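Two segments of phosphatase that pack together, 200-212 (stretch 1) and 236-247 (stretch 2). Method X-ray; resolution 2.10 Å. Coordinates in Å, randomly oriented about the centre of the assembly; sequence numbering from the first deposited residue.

Stretch 1 200-212: YITDVGMCGPGFG
Stretch 2 (236-247) VSKCGAQLNGVF

Two side-chain amides do much of the work that backbone pairing would do in a regular sheet, for only one antiparallel bridge, Gly 208 with Gln 242 (Gly 208 CA to Gln 242 CA 5.5 Å), joins these stretches. In that bridge Gln 242 N donates to Gly 208 O (2.8 Å, 150°), while Gly 208 N to Gln 242 O is weak (3.0 Å, 133°).

Stretch 2 is extended from Ala 241 to Phe 247; stretch 1 runs antiparallel beside it, with Val 204 CA to Gly 245 CA at 5.6 Å, Cys 207 CA to Leu 243 CA at 4.3 Å and Gly 210 CA to Ala 241 CA at 3.9 Å. Asn 244 (chi1 m, chi2 -82°) points toward stretch 1, its ND2 donating almost linearly to Met 206 O (2.8 Å, 178°). Gln 242 (p, t, chi3 -61°) sends NE2 to Pro 209 O (2.9 Å, 168°), and its OE1 accepts from water 2, which in turn accepts from Met 206 N.

Beyond the bridge, Gly 210 N donates to Cys 239 O (3.0 Å). Gly 210 (phi/psi -100/-146) lies so close that an ideal CB would sit 2.8 Å from Ala 241 N.

At the other end, water 1 donates to Val 204 O and Gly 245 O, and apolar packing brings Ile 201 CD1 (t, t) within 4.0 Å of Val 246 CG2 (t).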

ATOM      1  N   TYR A 200      -8.233  -1.586  11.245  1.00 24.26           N
ATOM      2  CA  TYR A 200      -8.842  -1.187   9.975  1.00 22.39           C
ATOM      3  C   TYR A 200      -8.625   0.285   9.665  1.00 22.10           C
ATOM      4  O   TYR A 200      -8.525   1.111  10.571  1.00 20.76           O
ATOM      5  CB  TYR A 200     -10.356  -1.425   9.986  1.00 21.10           C
ATOM      6  CG  TYR A 200     -11.050  -0.862   8.753  1.00 22.69           C
ATOM      7  CD1 TYR A 200     -10.945  -1.501   7.518  1.00 21.72           C
ATOM      8  CD2 TYR A 200     -11.767   0.335   8.810  1.00 22.59           C
ATOM      9  CE1 TYR A 200     -11.531  -0.969   6.375  1.00 21.50           C
ATOM     10  CE2 TYR A 200     -12.362   0.884   7.662  1.00 21.62           C
ATOM     11  CZ  TYR A 200     -12.236   0.223   6.447  1.00 23.74           C
ATOM     12  OH  TYR A 200     -12.791   0.753   5.297  1.00 23.51           O
ATOM     13  N   ILE A 201      -8.562   0.597   8.374  1.00 22.69           N
ATOM     14  CA  ILE A 201      -8.433   1.967   7.896  1.00 22.63           C
ATOM     15  C   ILE A 201      -8.852   1.948   6.426  1.00 22.61           C
ATOM     16  O   ILE A 201      -8.395   1.106   5.648  1.00 23.47           O
ATOM     17  CB  ILE A 201      -6.989   2.528   8.068  1.00 19.23           C
ATOM     18  CG1 ILE A 201      -6.983   4.024   7.744  1.00 20.73           C
ATOM     19  CG2 ILE A 201      -6.011   1.781   7.184  1.00 17.59           C
ATOM     20  CD1 ILE A 201      -5.635   4.709   7.964  1.00 21.83           C
ATOM     21  N   THR A 202      -9.743   2.861   6.050  1.00 22.46           N
ATOM     22  CA  THR A 202     -10.235   2.912   4.678  1.00 22.02           C
ATOM     23  C   THR A 202      -9.100   3.097   3.678  1.00 20.73           C
ATOM     24  O   THR A 202      -9.089   2.449   2.634  1.00 20.96           O
ATOM     25  CB  THR A 202     -11.294   4.022   4.512  1.00 17.89           C
ATOM     26  OG1 THR A 202     -12.432   3.696   5.320  1.00 17.29           O
ATOM     27  CG2 THR A 202     -11.747   4.126   3.055  1.00 19.10           C
ATOM     28  N   ASP A 203      -8.154   3.978   3.995  1.00 16.23           N
ATOM     29  CA  ASP A 203      -6.996   4.189   3.128  1.00 18.47           C
ATOM     30  C   ASP A 203      -5.784   4.697   3.911  1.00 17.66           C
ATOM     31  O   ASP A 203      -5.860   5.701   4.623  1.00 18.13           O
ATOM     32  CB  ASP A 203      -7.322   5.161   1.981  1.00 18.34           C
ATOM     33  CG  ASP A 203      -6.399   4.967   0.781  1.00 23.56           C
ATOM     34  OD1 ASP A 203      -5.157   5.079   0.952  1.00 20.72           O
ATOM     35  OD2 ASP A 203      -6.910   4.689  -0.330  1.00 22.81           O
ATOM     36  N   VAL A 204      -4.665   3.993   3.774  1.00 17.77           N
ATOM     37  CA  VAL A 204      -3.437   4.370   4.464  1.00 19.86           C
ATOM     38  C   VAL A 204      -2.866   5.681   3.927  1.00 20.17           C
ATOM     39  O   VAL A 204      -2.277   6.473   4.662  1.00 22.63           O
ATOM     40  CB  VAL A 204      -2.360   3.277   4.310  1.00 22.57           C
ATOM     41  CG1 VAL A 204      -1.052   3.729   4.971  1.00 22.36           C
ATOM     42  CG2 VAL A 204      -2.851   1.978   4.921  1.00 22.82           C
ATOM     43  N   GLY A 205      -3.050   5.921   2.639  1.00 26.62           N
ATOM     44  CA  GLY A 205      -2.507   7.133   2.054  1.00 27.73           C
ATOM     45  C   GLY A 205      -1.319   6.803   1.172  1.00 26.69           C
ATOM     46  O   GLY A 205      -1.050   5.635   0.890  1.00 28.46           O
ATOM     47  N   MET A 206      -0.588   7.833   0.769  1.00 24.60           N
ATOM     48  CA  MET A 206       0.554   7.676  -0.122  1.00 24.65           C
ATOM     49  C   MET A 206       1.876   8.206   0.440  1.00 24.42           C
ATOM     50  O   MET A 206       1.899   9.089   1.304  1.00 23.56           O
ATOM     51  CB  MET A 206       0.234   8.400  -1.441  1.00 26.47           C
ATOM     52  CG  MET A 206       1.410   8.667  -2.368  1.00 28.62           C
ATOM     53  SD  MET A 206       0.978   9.746  -3.780  1.00 29.43           S
ATOM     54  CE  MET A 206       0.709  11.292  -2.940  1.00 26.84           C
ATOM     55  N   CYS A 207       2.975   7.633  -0.039  1.00 22.37           N
ATOM     56  CA  CYS A 207       4.311   8.088   0.327  1.00 22.77           C
ATOM     57  C   CYS A 207       4.870   8.581  -1.011  1.00 22.92           C
ATOM     58  O   CYS A 207       5.328   7.788  -1.832  1.00 21.10           O
ATOM     59  CB  CYS A 207       5.162   6.939   0.875  1.00 22.81           C
ATOM     60  SG  CYS A 207       4.647   6.309   2.505  1.00 23.60           S
ATOM     61  N   GLY A 208       4.782   9.888  -1.244  1.00 23.79           N
ATOM     62  CA  GLY A 208       5.265  10.456  -2.491  1.00 21.53           C
ATOM     63  C   GLY A 208       5.177  11.971  -2.506  1.00 21.76           C
ATOM     64  O   GLY A 208       5.328  12.596  -1.457  1.00 22.72           O
ATOM     65  N   PRO A 209       4.943  12.597  -3.674  1.00 21.04           N
ATOM     66  CA  PRO A 209       4.843  14.057  -3.764  1.00 21.13           C
ATOM     67  C   PRO A 209       3.851  14.606  -2.745  1.00 22.74           C
ATOM     68  O   PRO A 209       2.866  13.940  -2.411  1.00 22.18           O
ATOM     69  CB  PRO A 209       4.386  14.280  -5.205  1.00 23.89           C
ATOM     70  CG  PRO A 209       5.038  13.141  -5.929  1.00 23.49           C
ATOM     71  CD  PRO A 209       4.766  11.982  -5.001  1.00 22.06           C
ATOM     72  N   GLY A 210       4.112  15.819  -2.259  1.00 23.71           N
ATOM     73  CA  GLY A 210       3.240  16.423  -1.265  1.00 25.10           C
ATOM     74  C   GLY A 210       2.241  17.453  -1.766  1.00 26.17           C
ATOM     75  O   GLY A 210       1.723  17.354  -2.881  1.00 24.92           O
ATOM     76  N   PHE A 211       1.964  18.453  -0.931  1.00 28.26           N
ATOM     77  CA  PHE A 211       1.016  19.493  -1.293  1.00 29.53           C
ATOM     78  C   PHE A 211       1.539  20.306  -2.467  1.00 31.30           C
ATOM     79  O   PHE A 211       2.605  20.919  -2.394  1.00 31.92           O
ATOM     80  CB  PHE A 211       0.733  20.409  -0.097  1.00 26.10           C
ATOM     81  CG  PHE A 211      -0.541  21.192  -0.237  1.00 25.50           C
ATOM     82  CD1 PHE A 211      -0.585  22.344  -1.017  1.00 25.07           C
ATOM     83  CD2 PHE A 211      -1.716  20.745   0.366  1.00 24.37           C
ATOM     84  CE1 PHE A 211      -1.781  23.042  -1.198  1.00 22.14           C
ATOM     85  CE2 PHE A 211      -2.914  21.435   0.193  1.00 23.83           C
ATOM     86  CZ  PHE A 211      -2.943  22.586  -0.593  1.00 23.52           C
ATOM     87  N   GLY A 212       0.774  20.316  -3.551  1.00 33.36           N
ATOM     88  CA  GLY A 212       1.199  21.033  -4.736  1.00 32.58           C
ATOM     89  C   GLY A 212       1.147  20.071  -5.904  1.00 32.75           C
ATOM     90  O   GLY A 212       1.464  20.428  -7.039  1.00 34.13           O
ATOM     91  N   VAL A 236       5.147  12.826 -13.242  1.00 34.44           N
ATOM     92  CA  VAL A 236       5.414  12.699 -11.813  1.00 30.91           C
ATOM     93  C   VAL A 236       5.763  14.069 -11.225  1.00 30.18           C
ATOM     94  O   VAL A 236       6.562  14.811 -11.798  1.00 28.67           O
ATOM     95  CB  VAL A 236       6.592  11.732 -11.536  1.00 31.71           C
ATOM     96  CG1 VAL A 236       6.926  11.738 -10.050  1.00 29.66           C
ATOM     97  CG2 VAL A 236       6.243  10.322 -11.993  1.00 29.67           C
ATOM     98  N   SER A 237       5.164  14.403 -10.084  1.00 29.85           N
ATOM     99  CA  SER A 237       5.426  15.686  -9.431  1.00 28.31           C
ATOM    100  C   SER A 237       6.709  15.657  -8.602  1.00 29.27           C
ATOM    101  O   SER A 237       7.055  14.630  -8.017  1.00 27.47           O
ATOM    102  CB  SER A 237       4.254  16.068  -8.523  1.00 26.25           C
ATOM    103  OG  SER A 237       4.608  17.122  -7.646  1.00 23.00           O
ATOM    104  N   LYS A 238       7.407  16.790  -8.558  1.00 30.14           N
ATOM    105  CA  LYS A 238       8.642  16.910  -7.789  1.00 32.86           C
ATOM    106  C   LYS A 238       8.390  17.906  -6.665  1.00 32.64           C
ATOM    107  O   LYS A 238       9.322  18.369  -6.007  1.00 32.21           O
ATOM    108  CB  LYS A 238       9.777  17.440  -8.670  1.00 48.49           C
ATOM    109  CG  LYS A 238      10.093  16.589  -9.887  1.00 53.52           C
ATOM    110  CD  LYS A 238      10.958  17.364 -10.880  1.00 57.39           C
ATOM    111  CE  LYS A 238      11.073  16.629 -12.209  1.00 59.56           C
ATOM    112  NZ  LYS A 238      11.633  17.502 -13.282  1.00 61.43           N
ATOM    113  N   CYS A 239       7.119  18.232  -6.452  1.00 32.44           N
ATOM    114  CA  CYS A 239       6.742  19.203  -5.436  1.00 31.95           C
ATOM    115  C   CYS A 239       6.575  18.617  -4.033  1.00 30.37           C
ATOM    116  O   CYS A 239       5.606  17.913  -3.751  1.00 31.08           O
ATOM    117  CB  CYS A 239       5.450  19.903  -5.862  1.00 34.65           C
ATOM    118  SG  CYS A 239       5.074  21.390  -4.913  1.00 39.15           S
ATOM    119  N   GLY A 240       7.538  18.913  -3.164  1.00 30.63           N
ATOM    120  CA  GLY A 240       7.492  18.449  -1.786  1.00 29.38           C
ATOM    121  C   GLY A 240       7.328  16.954  -1.591  1.00 28.29           C
ATOM    122  O   GLY A 240       7.616  16.170  -2.492  1.00 27.44           O
ATOM    123  N   ALA A 241       6.859  16.551  -0.413  1.00 26.91           N
ATOM    124  CA  ALA A 241       6.688  15.131  -0.131  1.00 27.51           C
ATOM    125  C   ALA A 241       5.842  14.843   1.095  1.00 27.05           C
ATOM    126  O   ALA A 241       5.695  15.681   1.985  1.00 29.10           O
ATOM    127  CB  ALA A 241       8.051  14.470   0.031  1.00 28.21           C
ATOM    128  N   GLN A 242       5.294  13.635   1.136  1.00 26.60           N
ATOM    129  CA  GLN A 242       4.485  13.210   2.264  1.00 25.31           C
ATOM    130  C   GLN A 242       4.684  11.727   2.505  1.00 24.64           C
ATOM    131  O   GLN A 242       4.918  10.951   1.571  1.00 26.69           O
ATOM    132  CB  GLN A 242       2.996  13.507   2.019  1.00 22.86           C
ATOM    133  CG  GLN A 242       2.392  12.805   0.804  1.00 22.60           C
ATOM    134  CD  GLN A 242       0.935  13.163   0.585  1.00 24.86           C
ATOM    135  OE1 GLN A 242       0.084  12.906   1.439  1.00 26.51           O
ATOM    136  NE2 GLN A 242       0.637  13.764  -0.559  1.00 24.06           N
ATOM    137  N   LEU A 243       4.607  11.348   3.772  1.00 23.27           N
ATOM    138  CA  LEU A 243       4.757   9.968   4.194  1.00 24.36           C
ATOM    139  C   LEU A 243       3.516   9.643   5.012  1.00 23.72           C
ATOM    140  O   LEU A 243       3.185  10.367   5.950  1.00 23.38           O
ATOM    141  CB  LEU A 243       6.015   9.824   5.058  1.00 32.61           C
ATOM    142  CG  LEU A 243       6.356   8.503   5.758  1.00 33.57           C
ATOM    143  CD1 LEU A 243       5.288   8.129   6.764  1.00 33.07           C
ATOM    144  CD2 LEU A 243       6.516   7.420   4.734  1.00 36.69           C
ATOM    145  N   ASN A 244       2.836   8.559   4.655  1.00 22.02           N
ATOM    146  CA  ASN A 244       1.633   8.147   5.361  1.00 21.24           C
ATOM    147  C   ASN A 244       1.668   6.654   5.643  1.00 22.39           C
ATOM    148  O   ASN A 244       1.985   5.845   4.768  1.00 21.05           O
ATOM    149  CB  ASN A 244       0.402   8.492   4.529  1.00 22.23           C
ATOM    150  CG  ASN A 244       0.184   9.986   4.416  1.00 23.74           C
ATOM    151  OD1 ASN A 244      -0.374  10.610   5.319  1.00 25.09           O
ATOM    152  ND2 ASN A 244       0.639  10.575   3.314  1.00 22.27           N
ATOM    153  N   GLY A 245       1.347   6.283   6.875  1.00 25.68           N
ATOM    154  CA  GLY A 245       1.370   4.881   7.223  1.00 24.69           C
ATOM    155  C   GLY A 245       0.613   4.571   8.491  1.00 26.15           C
ATOM    156  O   GLY A 245      -0.066   5.429   9.065  1.00 26.81           O
ATOM    157  N   VAL A 246       0.728   3.325   8.921  1.00 23.00           N
ATOM    158  CA  VAL A 246       0.067   2.872  10.123  1.00 22.74           C
ATOM    159  C   VAL A 246       0.993   2.008  10.964  1.00 23.95           C
ATOM    160  O   VAL A 246       1.655   1.099  10.447  1.00 22.15           O
ATOM    161  CB  VAL A 246      -1.175   2.029   9.787  1.00 21.97           C
ATOM    162  CG1 VAL A 246      -1.741   1.404  11.059  1.00 20.08           C
ATOM    163  CG2 VAL A 246      -2.217   2.891   9.098  1.00 22.18           C
ATOM    164  N   PHE A 247       1.056   2.316  12.254  1.00 22.49           N
ATOM    165  CA  PHE A 247       1.835   1.513  13.180  1.00 22.79           C
ATOM    166  C   PHE A 247       0.820   0.675  13.942  1.00 22.79           C
ATOM    167  O   PHE A 247      -0.220   1.188  14.348  1.00 23.98           O
ATOM    168  CB  PHE A 247       2.602   2.376  14.182  1.00 26.72           C
ATOM    169  CG  PHE A 247       2.908   1.662  15.476  1.00 27.52           C
ATOM    170  CD1 PHE A 247       2.055   1.784  16.572  1.00 28.47           C
ATOM    171  CD2 PHE A 247       4.000   0.810  15.573  1.00 27.43           C
ATOM    172  CE1 PHE A 247       2.288   1.055  17.750  1.00 30.67           C
ATOM    173  CE2 PHE A 247       4.243   0.077  16.741  1.00 30.82           C
ATOM    174  CZ  PHE A 247       3.383   0.198  17.832  1.00 29.75           C
TER
HETATM  175  O   HOH W   1      -2.075   6.940   7.577  1.00 29.95           O
HETATM  176  O   HOH W   2      -1.312  10.561   0.892  1.00 31.45           O